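Local coordinates for protein beta subunit of photoactivated adenylyl cyclase (PDB 5MBE) that probably senses blue light through a flavin-binding BLUF domain and couples it to the conversion of ATP into cyclic AMP by its adenylyl cyclase domain, at residues R36-G41 and E55-K60; E153-F158 and I249-G254; Q306-N311 and T328-Q333. All coordinates share one frame; numbering follows the deposited sequence.

Contact 1 (R36-G41 and E55-K60)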
ATOM      1  N   ARG A  36      21.795 -18.413 -31.043  1.00117.18           N
ATOM      2  CA  ARG A  36      22.217 -17.557 -32.147  1.00126.28           C
ATOM      3  C   ARG A  36      22.398 -16.115 -31.688  1.00123.48           C
ATOM      4  O   ARG A  36      23.216 -15.383 -32.259  1.00121.40           O
ATOM      5  CB  ARG A  36      21.205 -17.633 -33.296  1.00134.47           C
ATOM      6  CG  ARG A  36      19.889 -16.917 -33.019  1.00140.01           C
ATOM      7  CD  ARG A  36      18.808 -17.230 -34.051  1.00143.69           C
ATOM      8  NE  ARG A  36      18.654 -16.168 -35.043  1.00147.17           N
ATOM      9  CZ  ARG A  36      18.025 -15.019 -34.814  1.00145.50           C
ATOM     10  NH1 ARG A  36      17.928 -14.110 -35.777  1.00155.55           N
ATOM     11  NH2 ARG A  36      17.501 -14.771 -33.620  1.00132.78           N
ATOM     12  N   ASP A  37      21.657 -15.696 -30.663  1.00117.86           N
ATOM     13  CA  ASP A  37      21.801 -14.371 -30.076  1.00114.13           C
ATOM     14  C   ASP A  37      22.918 -14.303 -29.042  1.00112.30           C
ATOM     15  O   ASP A  37      23.121 -13.239 -28.449  1.00106.81           O
ATOM     16  CB  ASP A  37      20.485 -13.932 -29.427  1.00108.04           C
ATOM     17  CG  ASP A  37      19.416 -13.586 -30.446  1.00114.58           C
ATOM     18  OD1 ASP A  37      19.752 -12.956 -31.470  1.00116.53           O
ATOM     19  OD2 ASP A  37      18.239 -13.941 -30.220  1.00118.09           O
ATOM     20  N   ASN A  38      23.635 -15.407 -28.817  1.00115.06           N
ATOM     21  CA  ASN A  38      24.658 -15.498 -27.775  1.00117.89           C
ATOM     22  C   ASN A  38      24.087 -15.143 -26.405  1.00108.89           C
ATOM     23  O   ASN A  38      24.783 -14.594 -25.548  1.00115.63           O
ATOM     24  CB  ASN A  38      25.870 -14.619 -28.102  1.00127.64           C
ATOM     25  CG  ASN A  38      27.113 -15.027 -27.331  1.00133.04           C
ATOM     26  OD1 ASN A  38      27.343 -16.211 -27.082  1.00134.75           O
ATOM     27  ND2 ASN A  38      27.917 -14.044 -26.943  1.00135.17           N
ATOM     28  N   ILE A  39      22.811 -15.452 -26.194  1.00 92.63           N
ATOM     29  CA  ILE A  39      22.112 -15.170 -24.947  1.00 88.83           C
ATOM     30  C   ILE A  39      21.930 -16.477 -24.194  1.00 82.36           C
ATOM     31  O   ILE A  39      21.504 -17.483 -24.773  1.00 80.18           O
ATOM     32  CB  ILE A  39      20.758 -14.483 -25.201  1.00 84.42           C
ATOM     33  CG1 ILE A  39      20.969 -13.013 -25.571  1.00 82.02           C
ATOM     34  CG2 ILE A  39      19.845 -14.612 -23.987  1.00 76.99           C
ATOM     35  CD1 ILE A  39      19.684 -12.246 -25.783  1.00 81.20           C
ATOM     36  N   THR A  40      22.266 -16.468 -22.912  1.00 76.78           N
ATOM     37  CA  THR A  40      22.065 -17.606 -22.031  1.00 75.90           C
ATOM     38  C   THR A  40      21.014 -17.262 -20.983  1.00 79.50           C
ATOM     39  O   THR A  40      20.614 -16.105 -20.825  1.00 80.20           O
ATOM     40  CB  THR A  40      23.383 -18.013 -21.364  1.00 80.86           C
ATOM     41  OG1 THR A  40      24.066 -16.844 -20.896  1.00 83.81           O
ATOM     42  CG2 THR A  40      24.273 -18.758 -22.350  1.00 79.41           C
ATOM     43  N   GLY A  41      20.555 -18.284 -20.271  1.00 80.38           N
ATOM     44  CA  GLY A  41      19.567 -18.060 -19.236  1.00 70.63           C
ATOM     45  C   GLY A  41      18.981 -19.363 -18.732  1.00 70.63           C
ATOM     46  O   GLY A  41      19.425 -20.454 -19.096  1.00 73.65           O
ATOM     47  N   GLU A  55      20.385 -13.242 -19.739  1.00 71.79           N
ATOM     48  CA  GLU A  55      21.669 -12.563 -19.647  1.00 77.80           C
ATOM     49  C   GLU A  55      22.296 -12.471 -21.031  1.00 82.87           C
ATOM     50  O   GLU A  55      22.189 -13.403 -21.833  1.00 75.42           O
ATOM     51  CB  GLU A  55      22.615 -13.273 -18.669  1.00 75.85           C
ATOM     52  CG  GLU A  55      22.782 -14.758 -18.911  1.00 76.80           C
ATOM     53  CD  GLU A  55      23.656 -15.419 -17.862  1.00 79.51           C
ATOM     54  OE1 GLU A  55      23.943 -14.770 -16.834  1.00 76.44           O
ATOM     55  OE2 GLU A  55      24.055 -16.584 -18.067  1.00 82.11           O
ATOM     56  N   GLY A  56      22.943 -11.345 -21.296  1.00 92.86           N
ATOM     57  CA  GLY A  56      23.560 -11.107 -22.584  1.00 97.50           C
ATOM     58  C   GLY A  56      23.731  -9.619 -22.820  1.00100.66           C
ATOM     59  O   GLY A  56      23.628  -8.808 -21.901  1.00103.10           O
ATOM     60  N   GLU A  57      23.991  -9.284 -24.081  1.00100.89           N
ATOM     61  CA  GLU A  57      24.207  -7.894 -24.456  1.00 96.95           C
ATOM     62  C   GLU A  57      22.899  -7.110 -24.410  1.00 98.98           C
ATOM     63  O   GLU A  57      21.810  -7.660 -24.593  1.00100.18           O
ATOM     64  CB  GLU A  57      24.837  -7.815 -25.846  1.00106.64           C
ATOM     65  CG  GLU A  57      26.270  -8.324 -25.880  1.00111.20           C
ATOM     66  CD  GLU A  57      26.640  -8.951 -27.208  1.00117.66           C
ATOM     67  OE1 GLU A  57      25.895  -8.754 -28.190  1.00123.21           O
ATOM     68  OE2 GLU A  57      27.674  -9.650 -27.267  1.00116.49           O
ATOM     69  N   ASN A  58      23.023  -5.801 -24.168  1.00103.68           N
ATOM     70  CA  ASN A  58      21.852  -4.974 -23.882  1.00107.52           C
ATOM     71  C   ASN A  58      20.903  -4.914 -25.073  1.00112.62           C
ATOM     72  O   ASN A  58      19.690  -5.105 -24.926  1.00116.00           O
ATOM     73  CB  ASN A  58      22.291  -3.565 -23.483  1.00111.63           C
ATOM     74  CG  ASN A  58      23.388  -3.568 -22.438  1.00110.31           C
ATOM     75  OD1 ASN A  58      23.504  -4.500 -21.643  1.00 99.08           O
ATOM     76  ND2 ASN A  58      24.204  -2.520 -22.435  1.00118.83           N
ATOM     77  N   GLU A  59      21.440  -4.642 -26.266  1.00116.06           N
ATOM     78  CA  GLU A  59      20.593  -4.448 -27.439  1.00120.83           C
ATOM     79  C   GLU A  59      19.782  -5.695 -27.768  1.00121.51           C
ATOM     80  O   GLU A  59      18.643  -5.587 -28.238  1.00123.41           O
ATOM     81  CB  GLU A  59      21.451  -4.039 -28.637  1.00128.94           C
ATOM     82  CG  GLU A  59      20.668  -3.795 -29.917  1.00131.28           C
ATOM     83  CD  GLU A  59      21.562  -3.462 -31.095  1.00135.41           C
ATOM     84  OE1 GLU A  59      22.794  -3.382 -30.902  1.00136.48           O
ATOM     85  OE2 GLU A  59      21.036  -3.281 -32.212  1.00137.58           O
ATOM     86  N   LYS A  60      20.338  -6.879 -27.520  1.00117.48           N
ATOM     87  CA  LYS A  60      19.671  -8.124 -27.872  1.00115.72           C
ATOM     88  C   LYS A  60      18.888  -8.739 -26.720  1.00107.06           C
ATOM     89  O   LYS A  60      17.962  -9.518 -26.971  1.00108.61           O
ATOM     90  CB  LYS A  60      20.695  -9.136 -28.397  1.00113.81           C
ATOM     91  CG  LYS A  60      21.630  -8.541 -29.437  1.00115.33           C
ATOM     92  CD  LYS A  60      21.796  -9.448 -30.641  1.00119.70           C
ATOM     93  CE  LYS A  60      22.388  -8.684 -31.813  1.00126.55           C
ATOM     94  NZ  LYS A  60      21.515  -7.547 -32.222  1.00127.86           N
TER

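Contact 2 (E153-F158 and I249-G254)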
ATOM      1  N   GLU A 153       7.109  18.161 -10.790  1.00 55.94           N
ATOM      2  CA  GLU A 153       5.841  18.784 -11.142  1.00 55.06           C
ATOM      3  C   GLU A 153       4.898  17.696 -11.637  1.00 54.74           C
ATOM      4  O   GLU A 153       5.174  17.046 -12.653  1.00 52.84           O
ATOM      5  CB  GLU A 153       6.041  19.854 -12.215  1.00 58.78           C
ATOM      6  CG  GLU A 153       7.120  20.870 -11.882  1.00 68.38           C
ATOM      7  CD  GLU A 153       7.966  21.241 -13.086  1.00 66.99           C
ATOM      8  OE1 GLU A 153       7.834  22.379 -13.585  1.00 72.29           O
ATOM      9  OE2 GLU A 153       8.762  20.390 -13.536  1.00 58.67           O
ATOM     10  N   LYS A 154       3.800  17.484 -10.918  1.00 48.99           N
ATOM     11  CA  LYS A 154       2.862  16.431 -11.270  1.00 41.14           C
ATOM     12  C   LYS A 154       1.437  16.960 -11.224  1.00 39.72           C
ATOM     13  O   LYS A 154       1.140  17.950 -10.551  1.00 35.20           O
ATOM     14  CB  LYS A 154       2.981  15.218 -10.337  1.00 44.18           C
ATOM     15  CG  LYS A 154       4.332  14.542 -10.366  1.00 59.21           C
ATOM     16  CD  LYS A 154       4.283  13.199  -9.658  1.00 55.47           C
ATOM     17  CE  LYS A 154       3.851  12.094 -10.604  1.00 57.69           C
ATOM     18  NZ  LYS A 154       4.874  11.858 -11.659  1.00 55.06           N
ATOM     19  N   ILE A 155       0.561  16.278 -11.952  1.00 37.11           N
ATOM     20  CA  ILE A 155      -0.875  16.506 -11.878  1.00 33.06           C
ATOM     21  C   ILE A 155      -1.448  15.497 -10.898  1.00 30.80           C
ATOM     22  O   ILE A 155      -1.265  14.287 -11.063  1.00 32.43           O
ATOM     23  CB  ILE A 155      -1.533  16.374 -13.257  1.00 36.00           C
ATOM     24  CG1 ILE A 155      -1.034  17.478 -14.188  1.00 36.28           C
ATOM     25  CG2 ILE A 155      -3.048  16.410 -13.124  1.00 40.52           C
ATOM     26  CD1 ILE A 155      -1.353  17.232 -15.635  1.00 29.38           C
ATOM     27  N   ILE A 156      -2.132  15.991  -9.871  1.00 36.94           N
ATOM     28  CA  ILE A 156      -2.701  15.148  -8.828  1.00 38.51           C
ATOM     29  C   ILE A 156      -4.150  14.849  -9.186  1.00 30.98           C
ATOM     30  O   ILE A 156      -4.895  15.746  -9.602  1.00 33.14           O
ATOM     31  CB  ILE A 156      -2.593  15.821  -7.449  1.00 44.46           C
ATOM     32  CG1 ILE A 156      -1.145  16.237  -7.184  1.00 33.06           C
ATOM     33  CG2 ILE A 156      -3.086  14.882  -6.355  1.00 26.27           C
ATOM     34  CD1 ILE A 156      -0.158  15.090  -7.264  1.00 29.31           C
ATOM     35  N   PHE A 157      -4.546  13.589  -9.024  1.00 35.00           N
ATOM     36  CA  PHE A 157      -5.875  13.112  -9.382  1.00 36.25           C
ATOM     37  C   PHE A 157      -6.590  12.619  -8.132  1.00 28.86           C
ATOM     38  O   PHE A 157      -6.067  11.763  -7.410  1.00 30.62           O
ATOM     39  CB  PHE A 157      -5.777  11.990 -10.422  1.00 34.96           C
ATOM     40  CG  PHE A 157      -7.098  11.360 -10.781  1.00 43.06           C
ATOM     41  CD1 PHE A 157      -7.614  10.314 -10.031  1.00 38.04           C
ATOM     42  CD2 PHE A 157      -7.809  11.797 -11.886  1.00 41.97           C
ATOM     43  CE1 PHE A 157      -8.821   9.734 -10.364  1.00 37.86           C
ATOM     44  CE2 PHE A 157      -9.016  11.217 -12.226  1.00 31.92           C
ATOM     45  CZ  PHE A 157      -9.522  10.185 -11.463  1.00 36.01           C
ATOM     46  N   PHE A 158      -7.783  13.155  -7.884  1.00 31.36           N
ATOM     47  CA  PHE A 158      -8.651  12.689  -6.811  1.00 31.59           C
ATOM     48  C   PHE A 158     -10.058  12.491  -7.352  1.00 27.25           C
ATOM     49  O   PHE A 158     -10.567  13.328  -8.104  1.00 31.09           O
ATOM     50  CB  PHE A 158      -8.679  13.673  -5.633  1.00 41.31           C
ATOM     51  CG  PHE A 158      -7.586  13.447  -4.627  1.00 47.34           C
ATOM     52  CD1 PHE A 158      -7.657  12.392  -3.734  1.00 63.84           C
ATOM     53  CD2 PHE A 158      -6.493  14.296  -4.566  1.00 61.76           C
ATOM     54  CE1 PHE A 158      -6.656  12.180  -2.805  1.00 75.48           C
ATOM     55  CE2 PHE A 158      -5.489  14.092  -3.637  1.00 71.49           C
ATOM     56  CZ  PHE A 158      -5.572  13.032  -2.755  1.00 74.86           C
ATOM     57  N   ILE A 249     -14.494  14.578  -9.731  1.00 43.56           N
ATOM     58  CA  ILE A 249     -13.069  14.455 -10.012  1.00 39.23           C
ATOM     59  C   ILE A 249     -12.417  15.823  -9.905  1.00 32.79           C
ATOM     60  O   ILE A 249     -12.890  16.792 -10.513  1.00 36.51           O
ATOM     61  CB  ILE A 249     -12.815  13.836 -11.400  1.00 48.29           C
ATOM     62  CG1 ILE A 249     -13.441  12.441 -11.478  1.00 28.86           C
ATOM     63  CG2 ILE A 249     -11.324  13.774 -11.686  1.00 25.86           C
ATOM     64  CD1 ILE A 249     -13.256  11.753 -12.804  1.00 32.52           C
ATOM     65  N   GLY A 250     -11.341  15.903  -9.136  1.00 40.10           N
ATOM     66  CA  GLY A 250     -10.566  17.126  -9.000  1.00 28.16           C
ATOM     67  C   GLY A 250      -9.127  16.896  -9.416  1.00 31.28           C
ATOM     68  O   GLY A 250      -8.528  15.877  -9.063  1.00 27.36           O
ATOM     69  N   LEU A 251      -8.581  17.842 -10.174  1.00 30.79           N
ATOM     70  CA  LEU A 251      -7.205  17.786 -10.643  1.00 37.25           C
ATOM     71  C   LEU A 251      -6.462  19.038 -10.203  1.00 30.76           C
ATOM     72  O   LEU A 251      -7.030  20.134 -10.179  1.00 33.45           O
ATOM     73  CB  LEU A 251      -7.139  17.657 -12.171  1.00 37.61           C
ATOM     74  CG  LEU A 251      -7.793  16.433 -12.812  1.00 27.16           C
ATOM     75  CD1 LEU A 251      -7.754  16.545 -14.328  1.00 27.77           C
ATOM     76  CD2 LEU A 251      -7.108  15.160 -12.351  1.00 25.66           C
ATOM     77  N   SER A 252      -5.188  18.873  -9.855  1.00 29.48           N
ATOM     78  CA  SER A 252      -4.343  19.996  -9.483  1.00 38.29           C
ATOM     79  C   SER A 252      -2.955  19.790 -10.066  1.00 37.69           C
ATOM     80  O   SER A 252      -2.528  18.659 -10.307  1.00 35.04           O
ATOM     81  CB  SER A 252      -4.251  20.164  -7.962  1.00 39.28           C
ATOM     82  OG  SER A 252      -3.573  19.069  -7.373  1.00 44.59           O
ATOM     83  N   TYR A 253      -2.257  20.898 -10.295  1.00 38.22           N
ATOM     84  CA  TYR A 253      -0.893  20.882 -10.801  1.00 36.98           C
ATOM     85  C   TYR A 253      -0.019  21.706  -9.871  1.00 44.37           C
ATOM     86  O   TYR A 253      -0.346  22.856  -9.563  1.00 43.31           O
ATOM     87  CB  TYR A 253      -0.823  21.433 -12.229  1.00 43.62           C
ATOM     88  CG  TYR A 253       0.580  21.568 -12.777  1.00 46.76           C
ATOM     89  CD1 TYR A 253       1.285  20.457 -13.219  1.00 47.60           C
ATOM     90  CD2 TYR A 253       1.196  22.811 -12.862  1.00 52.55           C
ATOM     91  CE1 TYR A 253       2.566  20.576 -13.724  1.00 53.93           C
ATOM     92  CE2 TYR A 253       2.477  22.940 -13.367  1.00 46.54           C
ATOM     93  CZ  TYR A 253       3.156  21.820 -13.796  1.00 46.33           C
ATOM     94  OH  TYR A 253       4.431  21.940 -14.298  1.00 52.99           O
ATOM     95  N   GLY A 254       1.080  21.116  -9.418  1.00 40.33           N
ATOM     96  CA  GLY A 254       1.987  21.829  -8.539  1.00 34.11           C
ATOM     97  C   GLY A 254       3.214  20.995  -8.253  1.00 39.76           C
ATOM     98  O   GLY A 254       3.374  19.879  -8.759  1.00 34.13           O
TER

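Contact 3 (Q306-N311 and T328-Q333)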
ATOM      1  N   GLN A 306      -7.232  21.019 -27.885  1.00 57.04           N
ATOM      2  CA  GLN A 306      -8.074  22.214 -27.960  1.00 64.57           C
ATOM      3  C   GLN A 306      -9.399  21.967 -27.235  1.00 56.31           C
ATOM      4  O   GLN A 306     -10.472  21.857 -27.830  1.00 58.02           O
ATOM      5  CB  GLN A 306      -8.288  22.620 -29.412  1.00 67.95           C
ATOM      6  CG  GLN A 306      -7.009  23.038 -30.127  1.00 63.07           C
ATOM      7  CD  GLN A 306      -7.222  23.302 -31.603  1.00 82.85           C
ATOM      8  OE1 GLN A 306      -8.276  22.985 -32.157  1.00 92.79           O
ATOM      9  NE2 GLN A 306      -6.220  23.885 -32.252  1.00 81.40           N
ATOM     10  N   TRP A 307      -9.300  21.887 -25.912  1.00 54.91           N
ATOM     11  CA  TRP A 307     -10.483  21.764 -25.078  1.00 56.12           C
ATOM     12  C   TRP A 307     -11.201  23.106 -24.980  1.00 58.39           C
ATOM     13  O   TRP A 307     -10.614  24.172 -25.186  1.00 65.82           O
ATOM     14  CB  TRP A 307     -10.119  21.275 -23.675  1.00 42.38           C
ATOM     15  CG  TRP A 307      -9.377  19.975 -23.631  1.00 46.13           C
ATOM     16  CD1 TRP A 307      -8.024  19.802 -23.663  1.00 46.19           C
ATOM     17  CD2 TRP A 307      -9.945  18.664 -23.520  1.00 41.39           C
ATOM     18  NE1 TRP A 307      -7.714  18.466 -23.589  1.00 42.61           N
ATOM     19  CE2 TRP A 307      -8.876  17.746 -23.500  1.00 43.53           C
ATOM     20  CE3 TRP A 307     -11.252  18.177 -23.441  1.00 39.02           C
ATOM     21  CZ2 TRP A 307      -9.073  16.370 -23.405  1.00 36.23           C
ATOM     22  CZ3 TRP A 307     -11.448  16.810 -23.347  1.00 55.28           C
ATOM     23  CH2 TRP A 307     -10.364  15.923 -23.330  1.00 43.71           C
ATOM     24  N   THR A 308     -12.489  23.045 -24.654  1.00 63.53           N
ATOM     25  CA  THR A 308     -13.292  24.243 -24.416  1.00 68.24           C
ATOM     26  C   THR A 308     -13.311  24.480 -22.910  1.00 64.97           C
ATOM     27  O   THR A 308     -14.185  23.989 -22.194  1.00 74.98           O
ATOM     28  CB  THR A 308     -14.697  24.088 -24.985  1.00 70.20           C
ATOM     29  OG1 THR A 308     -14.616  23.737 -26.372  1.00 79.42           O
ATOM     30  CG2 THR A 308     -15.470  25.392 -24.844  1.00 67.79           C
ATOM     31  N   PHE A 309     -12.331  25.240 -22.429  1.00 61.26           N
ATOM     32  CA  PHE A 309     -12.213  25.483 -20.999  1.00 57.90           C
ATOM     33  C   PHE A 309     -13.276  26.467 -20.528  1.00 66.24           C
ATOM     34  O   PHE A 309     -13.592  27.445 -21.212  1.00 75.17           O
ATOM     35  CB  PHE A 309     -10.819  26.013 -20.663  1.00 54.74           C
ATOM     36  CG  PHE A 309      -9.713  25.047 -20.977  1.00 49.08           C
ATOM     37  CD1 PHE A 309      -9.525  23.914 -20.202  1.00 45.53           C
ATOM     38  CD2 PHE A 309      -8.858  25.274 -22.041  1.00 48.19           C
ATOM     39  CE1 PHE A 309      -8.508  23.022 -20.486  1.00 44.61           C
ATOM     40  CE2 PHE A 309      -7.838  24.387 -22.330  1.00 51.43           C
ATOM     41  CZ  PHE A 309      -7.663  23.259 -21.552  1.00 49.52           C
ATOM     42  N   ILE A 310     -13.829  26.200 -19.349  1.00 63.74           N
ATOM     43  CA  ILE A 310     -14.861  27.034 -18.742  1.00 67.08           C
ATOM     44  C   ILE A 310     -14.334  27.528 -17.403  1.00 64.65           C
ATOM     45  O   ILE A 310     -14.017  26.723 -16.519  1.00 67.87           O
ATOM     46  CB  ILE A 310     -16.183  26.273 -18.567  1.00 65.39           C
ATOM     47  CG1 ILE A 310     -16.721  25.822 -19.927  1.00 63.26           C
ATOM     48  CG2 ILE A 310     -17.204  27.138 -17.844  1.00 68.87           C
ATOM     49  CD1 ILE A 310     -18.011  25.040 -19.845  1.00 62.95           C
ATOM     50  N   ASN A 311     -14.242  28.848 -17.256  1.00 67.24           N
ATOM     51  CA  ASN A 311     -13.717  29.460 -16.040  1.00 67.32           C
ATOM     52  C   ASN A 311     -14.805  29.459 -14.973  1.00 71.74           C
ATOM     53  O   ASN A 311     -15.828  30.137 -15.117  1.00 76.09           O
ATOM     54  CB  ASN A 311     -13.228  30.876 -16.332  1.00 65.11           C
ATOM     55  CG  ASN A 311     -12.346  31.433 -15.231  1.00 77.04           C
ATOM     56  OD1 ASN A 311     -12.597  31.217 -14.045  1.00 82.49           O
ATOM     57  ND2 ASN A 311     -11.301  32.152 -15.622  1.00 82.33           N
ATOM     58  N   THR A 328     -12.770  24.056 -15.924  1.00 52.36           N
ATOM     59  CA  THR A 328     -13.350  22.777 -16.307  1.00 41.44           C
ATOM     60  C   THR A 328     -13.481  22.760 -17.824  1.00 44.57           C
ATOM     61  O   THR A 328     -13.092  23.710 -18.510  1.00 43.95           O
ATOM     62  CB  THR A 328     -14.701  22.543 -15.626  1.00 47.57           C
ATOM     63  OG1 THR A 328     -15.146  21.208 -15.894  1.00 39.00           O
ATOM     64  CG2 THR A 328     -15.737  23.529 -16.144  1.00 43.59           C
ATOM     65  N   VAL A 329     -14.034  21.668 -18.348  1.00 40.29           N
ATOM     66  CA  VAL A 329     -14.264  21.526 -19.777  1.00 54.69           C
ATOM     67  C   VAL A 329     -15.756  21.348 -20.020  1.00 61.63           C
ATOM     68  O   VAL A 329     -16.511  20.909 -19.146  1.00 52.67           O
ATOM     69  CB  VAL A 329     -13.467  20.355 -20.388  1.00 44.75           C
ATOM     70  CG1 VAL A 329     -11.974  20.639 -20.320  1.00 52.33           C
ATOM     71  CG2 VAL A 329     -13.799  19.056 -19.674  1.00 41.98           C
ATOM     72  N   ASN A 330     -16.178  21.707 -21.235  1.00 68.56           N
ATOM     73  CA  ASN A 330     -17.595  21.640 -21.585  1.00 69.23           C
ATOM     74  C   ASN A 330     -18.123  20.214 -21.560  1.00 47.33           C
ATOM     75  O   ASN A 330     -19.302  19.997 -21.260  1.00 50.75           O
ATOM     76  CB  ASN A 330     -17.824  22.263 -22.963  1.00 85.52           C
ATOM     77  CG  ASN A 330     -16.993  21.605 -24.046  1.00 97.67           C
ATOM     78  OD1 ASN A 330     -15.899  21.107 -23.783  1.00102.20           O
ATOM     79  ND2 ASN A 330     -17.511  21.595 -25.271  1.00 89.91           N
ATOM     80  N   GLU A 331     -17.276  19.232 -21.869  1.00 45.95           N
ATOM     81  CA  GLU A 331     -17.736  17.850 -21.879  1.00 48.93           C
ATOM     82  C   GLU A 331     -18.033  17.338 -20.476  1.00 46.72           C
ATOM     83  O   GLU A 331     -18.851  16.426 -20.316  1.00 60.44           O
ATOM     84  CB  GLU A 331     -16.707  16.955 -22.557  1.00 65.77           C
ATOM     85  CG  GLU A 331     -17.221  15.554 -22.818  1.00 77.71           C
ATOM     86  CD  GLU A 331     -16.202  14.664 -23.480  1.00 80.27           C
ATOM     87  OE1 GLU A 331     -15.210  15.199 -24.010  1.00 97.67           O
ATOM     88  OE2 GLU A 331     -16.398  13.430 -23.467  1.00 80.25           O
ATOM     89  N   ALA A 332     -17.403  17.917 -19.451  1.00 52.62           N
ATOM     90  CA  ALA A 332     -17.655  17.541 -18.063  1.00 48.02           C
ATOM     91  C   ALA A 332     -19.031  17.970 -17.570  1.00 47.75           C
ATOM     92  O   ALA A 332     -19.322  17.793 -16.383  1.00 47.64           O
ATOM     93  CB  ALA A 332     -16.568  18.132 -17.158  1.00 43.55           C
ATOM     94  N   GLN A 333     -19.874  18.515 -18.444  1.00 57.61           N
ATOM     95  CA  GLN A 333     -21.196  18.977 -18.048  1.00 64.70           C
ATOM     96  C   GLN A 333     -22.082  17.807 -17.634  1.00 66.66           C
ATOM     97  O   GLN A 333     -22.078  16.746 -18.264  1.00 64.40           O
ATOM     98  CB  GLN A 333     -21.844  19.745 -19.201  1.00 68.22           C
ATOM     99  CG  GLN A 333     -23.239  20.267 -18.913  1.00 75.76           C
ATOM    100  CD  GLN A 333     -23.808  21.066 -20.070  1.00 81.44           C
ATOM    101  OE1 GLN A 333     -23.086  21.433 -20.997  1.00 86.32           O
ATOM    102  NE2 GLN A 333     -25.108  21.334 -20.025  1.00 80.08           N
TER

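Contact 1 (R36-G41 and E55-K60)
Glu55 and Thr40 meet through backbone and side chain together, as an antiparallel hydrogen-bonded pair where the hairpin of strands 40-46 and 49-56 in the flavin-binding BLUF domain opens. The firmer backbone bond runs from Thr40 N to Glu55 O (3.3 Å, 143° at the hydrogen); the return bond, Glu55 N to Thr40 O, is weak. A first torsion of 51° folds Glu55 CG between its own backbone N and carbonyl carbon, and the extended remainder of the chain carries the carboxylate to the threonine. Thr40 OG1 donates to Glu55 OE2 at 2.8 Å, reaching the anti side of that oxygen from 25° out of the carboxylate plane. Arg89 also bonds Thr40 OG1, while Arg7 pairs with Glu55 OE1 and the amides of Met90 and Phe91 reach OE1 and OE2. Replacing Glu55 by an alanine would probably strand Arg7 without its anionic mate and leave the Thr40 hydroxyl without this acceptor.

Ile39 fills the corner where the strand gives way to helix 58-69. Its CG2 lies 3.4 Å from Glu55 O, and its CD1 likewise lies 3.4 Å from Lys60 O. Gly56 has no beta carbon, which would clash with Ile39 CG1 at 2.9 Å and, at this backbone conformation, also press on the preceding carbonyl O. Lys60 offers CB to Ile39 CD1, then bends away, leaving CD 4.1 Å from Asp37 OD1. Since Lys60 NZ remains 5.7 Å from Asp37 OD1, any attraction there is long-range. The chemistry thus grades from a buried carboxylate held through both oxygens, through an apolar corner, to a loosely matched charged margin.

Contact 2 (E153-F158 and I249-G254)
Glu153 opens the pairing by lying alongside Tyr253, the two side chains pointing the same way. Its CB is 3.4 Å from Tyr253 OH, and the carboxylate and phenol ring planes are turned 39° apart. Lys154 pairs with Gly254: Lys154 N gives a nearly straight bond to Gly254 O at 3.3 Å, whereas the return bond is weak. Ile155 then drops to the face holding Tyr253 and sets CG1 at the edge of that ring, 3.9 Å from Tyr253 CD1. Ile156 makes the shortest bond of the ladder, from its N to Ser252 O at 2.7 Å. On the same residue pair Ile156 CB rests 3.4 Å from Ser252 OG, a hydroxyl whose polar partner is Ala275 O.

Phe157 returns to the Ile155 face. With CG anti to the backbone N (chi1 176°), its ring swings across the neighbouring strand, bringing CD2 to 3.5 Å from Leu251 CD2 and CE2 just as close to Ile249 CG2. Phe158 ends the run opposite Gly250, whose N reaches Phe158 O at 2.9 Å; the Phe158 side chain turns away toward helix 274-285. Ser222 and Ile225 of helix 215-235 meet Phe157 on the other face, so helices flank both sides of the sheet.

Hydrogen-bonded and non-hydrogen-bonded pairs alternate without a break, and the two directions differ by 163°. Strand 205-211 continues the sheet beyond 150-161, as 293-296 does beyond 247-258: such a central antiparallel pair is consistent with the ferredoxin-like core of class III nucleotide cyclases.

Contact 3 (Q306-N311 and T328-Q333)
Ile310 and Thr328 form the tight part of this contact, an antiparallel hydrogen-bonded pair. Ile310 N reaches Thr328 O at 2.7 Å; the reciprocal bond is weak. Thr328 places its methyl rather than its hydroxyl against the partner, CG2 lying 3.7 Å from Ile310 CB, while OG1 bonds Leu293 O. On the opposite face of the sheet Val329 CG1 is shared by two aromatic residues. It lies 3.9 Å from Trp307 CB and 4.1 Å from Phe309 CD1, and Phe309 runs side by side with the valine. Trp307 CB also sits 3.8 Å above the Phe309 ring, offset toward its rim, so the three side chains form a compact apolar cluster. Phe295 extends it beside Phe309 and Val329, and Asp216 takes the hydrogen bond of Trp307 NE1.

The exposed side is sparser. Asn330 N still bonds Thr308 O at 3.2 Å, but the side chains of these residues cross at about a right angle. With its CG between backbone N and carbonyl carbon (chi1 57°), Asn330 sets OD1 3.4 Å from Thr308 CB, a van der Waals contact. Farther out, Glu331 OE1 comes to the edge of the indole near its plane, with ring and carboxylate planes 29° apart.

Within these segments two bridged pairs are formed, and past the Asn330 N to Thr308 O bond the chains part, the end-to-end directions of the touching parts standing 121° apart. This is the open end of the antiparallel hairpin of strands 309-315 and 324-329, joined through the latter to strand 293-296 of the cyclase-domain sheet.

How the contacts relate
Contact 2 is the core element: nine of its twelve touching residues are buried, and its pairing is continuous. Contacts 1 and 3 are partly buried, each at the open end of a hairpin where strand pairing gives way to loop. Their fillings differ, since contact 1 encloses a carboxylate satisfied by several donors, whereas contact 3 is packed with aromatic and aliphatic groups and reserves its polar side chains mainly for the margin. Contacts 2 and 3 reach the same cyclase-domain sheet, with centres about 16 Å apart but no direct touch. Contact 1 belongs to the flavin-binding region, its centre about 42 Å from that of contact 2.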